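Local coordinates for phosphate binding protein (Planctomyces limnophilus, PDB 4JWO), which probably binds phosphate and hands it on for transport across the cytoplasmic membrane, as a solute-binding protein of the PstS family, at residues I59-V71 with L286-V300. Numbering follows the deposited sequence.
Sequences ISGTIAVDGSSTV and LFIYTTKAKLKRPEV. With SO4 (sulfate ion), chain B.
In this periplasmic-binding-protein fold, the strand 61-67 runs from the start of helix 298-308 at one end to the turn at the anion site at the other, after which Val-71 packs on Leu-286 and Ile-288. At the helix start, Ile-59 lays CD1 on Pro-298 CB (3.9 Å) and CG2 on Glu-299 CB. Ile-63 and Glu-299 run antiparallel alongside each other, CG1 against CG, with Ile-63 CD1 3.4 Å from Glu-299 O. The Glu-299 chain sets CG between its backbone N and carbonyl carbon (chi1 77°) and bends at chi2, which brings the carboxylate back to Arg-297, the N-cap residue. Arg-297 grips it side-on: NE (2.8 Å) and NH2 (2.9 Å) both reach OE2 from the same face, and a water links OE2 to Thr-62 N. An alanine in place of Glu-299 would probably leave Arg-297 NE and NH2 without their shared acceptor, the water without one partner, and Ile-63 without the CG it packs on. Farther along, Leu-286 CD1 lies 3.8 Å from Thr-70 O. Ser-68 OG accepts from Thr-70 N in an ST turn, while Ser-69 N donates to sulfate O4 (3.2 Å); Thr-98 and Ser-116 also bind this ion, probably from the crystallisation liquor but consistent with a phosphate site. The salt bridge thus fixes the carboxylate within the helix start, and the water and Asp-111, which pairs with Arg-297, Lys-294 and Ala-64 N, carry the link to the strand.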
loop_
_atom_site.group_PDB
_atom_site.type_symbol
_atom_site.label_atom_id
_atom_site.label_comp_id
_atom_site.label_asym_id
_atom_site.label_seq_id
_atom_site.Cartn_x
_atom_site.Cartn_y
_atom_site.Cartn_z
ATOM N N ILE A 59 23.278 -13.778 16.357
ATOM C CA ILE A 59 21.909 -13.276 16.424
ATOM C C ILE A 59 20.921 -14.447 16.377
ATOM O O ILE A 59 21.052 -15.336 15.534
ATOM C CB ILE A 59 21.620 -12.290 15.266
ATOM C CG1 ILE A 59 22.316 -10.951 15.515
ATOM C CG2 ILE A 59 20.137 -12.058 15.115
ATOM C CD1 ILE A 59 21.900 -10.270 16.807
ATOM N N SER A 60 19.939 -14.457 17.280
ATOM C CA SER A 60 18.999 -15.579 17.359
ATOM C C SER A 60 17.637 -15.229 17.964
ATOM O O SER A 60 17.471 -14.181 18.586
ATOM C CB SER A 60 19.618 -16.720 18.163
ATOM O OG SER A 60 19.655 -16.398 19.543
ATOM N N GLY A 61 16.673 -16.127 17.783
ATOM C CA GLY A 61 15.363 -15.976 18.393
ATOM C C GLY A 61 14.202 -15.921 17.417
ATOM O O GLY A 61 14.385 -15.985 16.200
ATOM N N THR A 62 12.996 -15.801 17.962
ATOM C CA THR A 62 11.788 -15.707 17.154
ATOM C C THR A 62 11.261 -14.278 17.145
ATOM O O THR A 62 11.178 -13.632 18.190
ATOM C CB THR A 62 10.684 -16.636 17.690
ATOM O OG1 THR A 62 11.198 -17.967 17.812
ATOM C CG2 THR A 62 9.479 -16.641 16.756
ATOM N N ILE A 63 10.915 -13.792 15.956
ATOM C CA ILE A 63 10.270 -12.495 15.799
ATOM C C ILE A 63 8.880 -12.722 15.217
ATOM O O ILE A 63 8.742 -13.283 14.132
ATOM C CB ILE A 63 11.074 -11.582 14.858
ATOM C CG1 ILE A 63 12.546 -11.546 15.268
ATOM C CG2 ILE A 63 10.498 -10.168 14.846
ATOM C CD1 ILE A 63 13.439 -10.862 14.253
ATOM N N ALA A 64 7.852 -12.310 15.951
ATOM C CA ALA A 64 6.481 -12.419 15.465
ATOM C C ALA A 64 6.073 -11.126 14.772
ATOM O O ALA A 64 5.934 -10.094 15.428
ATOM C CB ALA A 64 5.535 -12.722 16.618
ATOM N N VAL A 65 5.880 -11.189 13.451
ATOM C CA VAL A 65 5.462 -10.034 12.653
ATOM C C VAL A 65 4.022 -10.241 12.192
ATOM O O VAL A 65 3.636 -11.355 11.842
ATOM C CB VAL A 65 6.362 -9.857 11.402
ATOM C CG1 VAL A 65 5.998 -8.576 10.639
ATOM C CG2 VAL A 65 7.822 -9.826 11.805
ATOM N N ASP A 66 3.228 -9.176 12.197
ATOM C CA ASP A 66 1.846 -9.253 11.742
ATOM C C ASP A 66 1.549 -7.934 11.065
ATOM O O ASP A 66 2.447 -7.112 10.905
ATOM C CB ASP A 66 0.910 -9.484 12.935
ATOM C CG ASP A 66 -0.422 -10.090 12.531
ATOM O OD1 ASP A 66 -0.832 -9.907 11.369
ATOM O OD2 ASP A 66 -1.060 -10.745 13.384
ATOM N N GLY A 67 0.303 -7.728 10.657
ATOM C CA GLY A 67 -0.089 -6.439 10.130
ATOM C C GLY A 67 -0.791 -6.478 8.790
ATOM O O GLY A 67 -1.411 -7.479 8.416
ATOM N N SER A 68 -0.663 -5.356 8.086
ATOM C CA SER A 68 -1.308 -5.048 6.814
ATOM C C SER A 68 -0.991 -6.034 5.690
ATOM O O SER A 68 0.133 -6.520 5.576
ATOM C CB SER A 68 -0.832 -3.653 6.389
ATOM O OG SER A 68 -1.285 -3.291 5.107
ATOM N N SER A 69 -1.982 -6.322 4.847
ATOM C CA SER A 69 -1.719 -7.058 3.620
ATOM C C SER A 69 -0.768 -6.277 2.712
ATOM O O SER A 69 -0.059 -6.875 1.898
ATOM C CB SER A 69 -3.023 -7.362 2.881
ATOM O OG SER A 69 -3.601 -6.145 2.419
ATOM N N THR A 70 -0.745 -4.945 2.822
ATOM C CA THR A 70 0.162 -4.182 1.980
ATOM C C THR A 70 1.593 -4.117 2.498
ATOM O O THR A 70 2.525 -3.908 1.731
ATOM C CB THR A 70 -0.375 -2.766 1.631
ATOM O OG1 THR A 70 -0.602 -2.024 2.830
ATOM C CG2 THR A 70 -1.680 -2.879 0.874
ATOM N N VAL A 71 1.774 -4.298 3.803
ATOM C CA VAL A 71 3.120 -4.342 4.354
ATOM C C VAL A 71 3.656 -5.779 4.313
ATOM O O VAL A 71 4.867 -5.984 4.234
ATOM C CB VAL A 71 3.180 -3.730 5.768
ATOM C CG1 VAL A 71 4.615 -3.731 6.311
ATOM C CG2 VAL A 71 2.609 -2.304 5.737
ATOM N N LEU A 286 3.920 3.620 4.087
ATOM C CA LEU A 286 3.736 2.364 4.812
ATOM C C LEU A 286 4.637 2.341 6.033
ATOM O O LEU A 286 5.757 2.855 5.989
ATOM C CB LEU A 286 4.070 1.188 3.908
ATOM C CG LEU A 286 3.221 1.044 2.645
ATOM C CD1 LEU A 286 3.576 -0.257 1.938
ATOM C CD2 LEU A 286 1.739 1.077 3.010
ATOM N N PHE A 287 4.152 1.733 7.117
ATOM C CA PHE A 287 4.854 1.757 8.393
ATOM C C PHE A 287 5.110 0.382 8.997
ATOM O O PHE A 287 4.356 -0.569 8.785
ATOM C CB PHE A 287 4.085 2.596 9.421
ATOM C CG PHE A 287 3.772 3.986 8.951
ATOM C CD1 PHE A 287 4.664 5.018 9.169
ATOM C CD2 PHE A 287 2.592 4.251 8.271
ATOM C CE1 PHE A 287 4.378 6.303 8.730
ATOM C CE2 PHE A 287 2.304 5.533 7.826
ATOM C CZ PHE A 287 3.201 6.554 8.053
ATOM N N ILE A 288 6.179 0.315 9.774
ATOM C CA ILE A 288 6.456 -0.819 10.643
ATOM C C ILE A 288 6.556 -0.279 12.063
ATOM O O ILE A 288 7.243 0.715 12.306
ATOM C CB ILE A 288 7.776 -1.506 10.245
ATOM C CG1 ILE A 288 7.561 -2.393 9.015
ATOM C CG2 ILE A 288 8.342 -2.322 11.410
ATOM C CD1 ILE A 288 6.909 -3.742 9.323
ATOM N N TYR A 289 5.852 -0.920 12.996
ATOM C CA TYR A 289 5.870 -0.529 14.405
ATOM C C TYR A 289 6.473 -1.628 15.249
ATOM O O TYR A 289 6.235 -2.809 15.006
ATOM C CB TYR A 289 4.446 -0.288 14.918
ATOM C CG TYR A 289 3.807 0.990 14.441
ATOM C CD1 TYR A 289 3.186 1.059 13.203
ATOM C CD2 TYR A 289 3.812 2.124 15.236
ATOM C CE1 TYR A 289 2.596 2.230 12.766
ATOM C CE2 TYR A 289 3.222 3.291 14.810
ATOM C CZ TYR A 289 2.618 3.342 13.579
ATOM O OH TYR A 289 2.038 4.521 13.163
ATOM N N THR A 290 7.250 -1.240 16.252
ATOM C CA THR A 290 7.621 -2.161 17.309
ATOM C C THR A 290 7.671 -1.335 18.589
ATOM O O THR A 290 7.121 -0.239 18.623
ATOM C CB THR A 290 8.949 -2.886 17.008
ATOM O OG1 THR A 290 9.174 -3.907 17.990
ATOM C CG2 THR A 290 10.109 -1.916 17.009
ATOM N N THR A 291 8.284 -1.848 19.645
ATOM C CA THR A 291 8.329 -1.099 20.892
ATOM C C THR A 291 9.765 -0.919 21.354
ATOM O O THR A 291 10.660 -1.628 20.905
ATOM C CB THR A 291 7.491 -1.773 22.000
ATOM O OG1 THR A 291 8.216 -2.874 22.557
ATOM C CG2 THR A 291 6.168 -2.268 21.445
ATOM N N LYS A 292 9.974 0.039 22.252
ATOM C CA LYS A 292 11.290 0.301 22.812
ATOM C C LYS A 292 11.796 -0.921 23.575
ATOM O O LYS A 292 12.977 -1.264 23.507
ATOM C CB LYS A 292 11.223 1.527 23.728
ATOM C CG LYS A 292 12.558 2.062 24.200
ATOM C CD LYS A 292 12.375 3.442 24.833
ATOM C CE LYS A 292 13.631 3.912 25.554
ATOM N NZ LYS A 292 14.761 4.166 24.618
ATOM N N ALA A 293 10.892 -1.591 24.284
ATOM C CA ALA A 293 11.257 -2.789 25.031
ATOM C C ALA A 293 11.698 -3.934 24.118
ATOM O O ALA A 293 12.678 -4.618 24.408
ATOM C CB ALA A 293 10.113 -3.226 25.940
ATOM N N LYS A 294 10.979 -4.145 23.017
ATOM C CA LYS A 294 11.328 -5.214 22.082
ATOM C C LYS A 294 12.673 -4.951 21.418
ATOM O O LYS A 294 13.387 -5.883 21.059
ATOM C CB LYS A 294 10.253 -5.385 21.007
ATOM C CG LYS A 294 8.866 -5.735 21.518
ATOM C CD LYS A 294 8.725 -7.207 21.832
ATOM C CE LYS A 294 7.287 -7.544 22.199
ATOM N NZ LYS A 294 7.127 -8.995 22.488
ATOM N N LEU A 295 13.006 -3.676 21.249
ATOM C CA LEU A 295 14.263 -3.283 20.618
ATOM C C LEU A 295 15.494 -3.605 21.473
ATOM O O LEU A 295 16.626 -3.529 20.989
ATOM C CB LEU A 295 14.227 -1.803 20.226
ATOM C CG LEU A 295 13.454 -1.577 18.926
ATOM C CD1 LEU A 295 13.056 -0.123 18.753
ATOM C CD2 LEU A 295 14.289 -2.039 17.745
ATOM N N LYS A 296 15.271 -3.971 22.734
ATOM C CA LYS A 296 16.348 -4.442 23.599
ATOM C C LYS A 296 16.807 -5.827 23.163
ATOM O O LYS A 296 17.940 -6.227 23.427
ATOM C CB LYS A 296 15.901 -4.485 25.066
ATOM C CG LYS A 296 15.726 -3.123 25.716
ATOM C CD LYS A 296 15.200 -3.270 27.138
ATOM C CE LYS A 296 14.882 -1.921 27.759
ATOM N NZ LYS A 296 16.107 -1.148 28.093
ATOM N N ARG A 297 15.909 -6.563 22.515
ATOM C CA ARG A 297 16.243 -7.859 21.935
ATOM C C ARG A 297 17.002 -7.594 20.643
ATOM O O ARG A 297 16.462 -6.988 19.721
ATOM C CB ARG A 297 14.975 -8.673 21.655
ATOM C CG ARG A 297 14.211 -9.113 22.904
ATOM C CD ARG A 297 12.810 -9.603 22.559
ATOM N NE ARG A 297 12.800 -10.395 21.332
ATOM C CZ ARG A 297 11.697 -10.791 20.705
ATOM N NH1 ARG A 297 10.505 -10.477 21.192
ATOM N NH2 ARG A 297 11.789 -11.504 19.590
ATOM N N PRO A 298 18.270 -8.031 20.578
ATOM C CA PRO A 298 19.131 -7.663 19.448
ATOM C C PRO A 298 18.647 -8.192 18.098
ATOM O O PRO A 298 18.969 -7.591 17.075
ATOM C CB PRO A 298 20.483 -8.281 19.821
ATOM C CG PRO A 298 20.425 -8.460 21.316
ATOM C CD PRO A 298 18.995 -8.820 21.587
ATOM N N GLU A 299 17.886 -9.282 18.085
ATOM C CA GLU A 299 17.341 -9.795 16.827
ATOM C C GLU A 299 16.222 -8.897 16.280
ATOM O O GLU A 299 16.022 -8.797 15.065
ATOM C CB GLU A 299 16.863 -11.249 16.977
ATOM C CG GLU A 299 15.523 -11.437 17.684
ATOM C CD GLU A 299 15.657 -11.532 19.190
ATOM O OE1 GLU A 299 16.745 -11.214 19.715
ATOM O OE2 GLU A 299 14.675 -11.927 19.853
ATOM N N VAL A 300 15.494 -8.241 17.180
ATOM C CA VAL A 300 14.450 -7.310 16.779
ATOM C C VAL A 300 15.094 -6.022 16.296
ATOM O O VAL A 300 14.721 -5.480 15.256
ATOM C CB VAL A 300 13.484 -7.010 17.937
ATOM C CG1 VAL A 300 12.543 -5.877 17.577
ATOM C CG2 VAL A 300 12.702 -8.264 18.306
HETATM S S SO4 B . -5.001 -3.147 5.729
HETATM O O1 SO4 B . -5.651 -2.918 4.444
HETATM O O2 SO4 B . -3.918 -2.198 5.944
HETATM O O3 SO4 B . -5.989 -2.966 6.777
HETATM O O4 SO4 B . -4.452 -4.509 5.738
HETATM O O HOH W 1 13.045 -14.608 20.373
#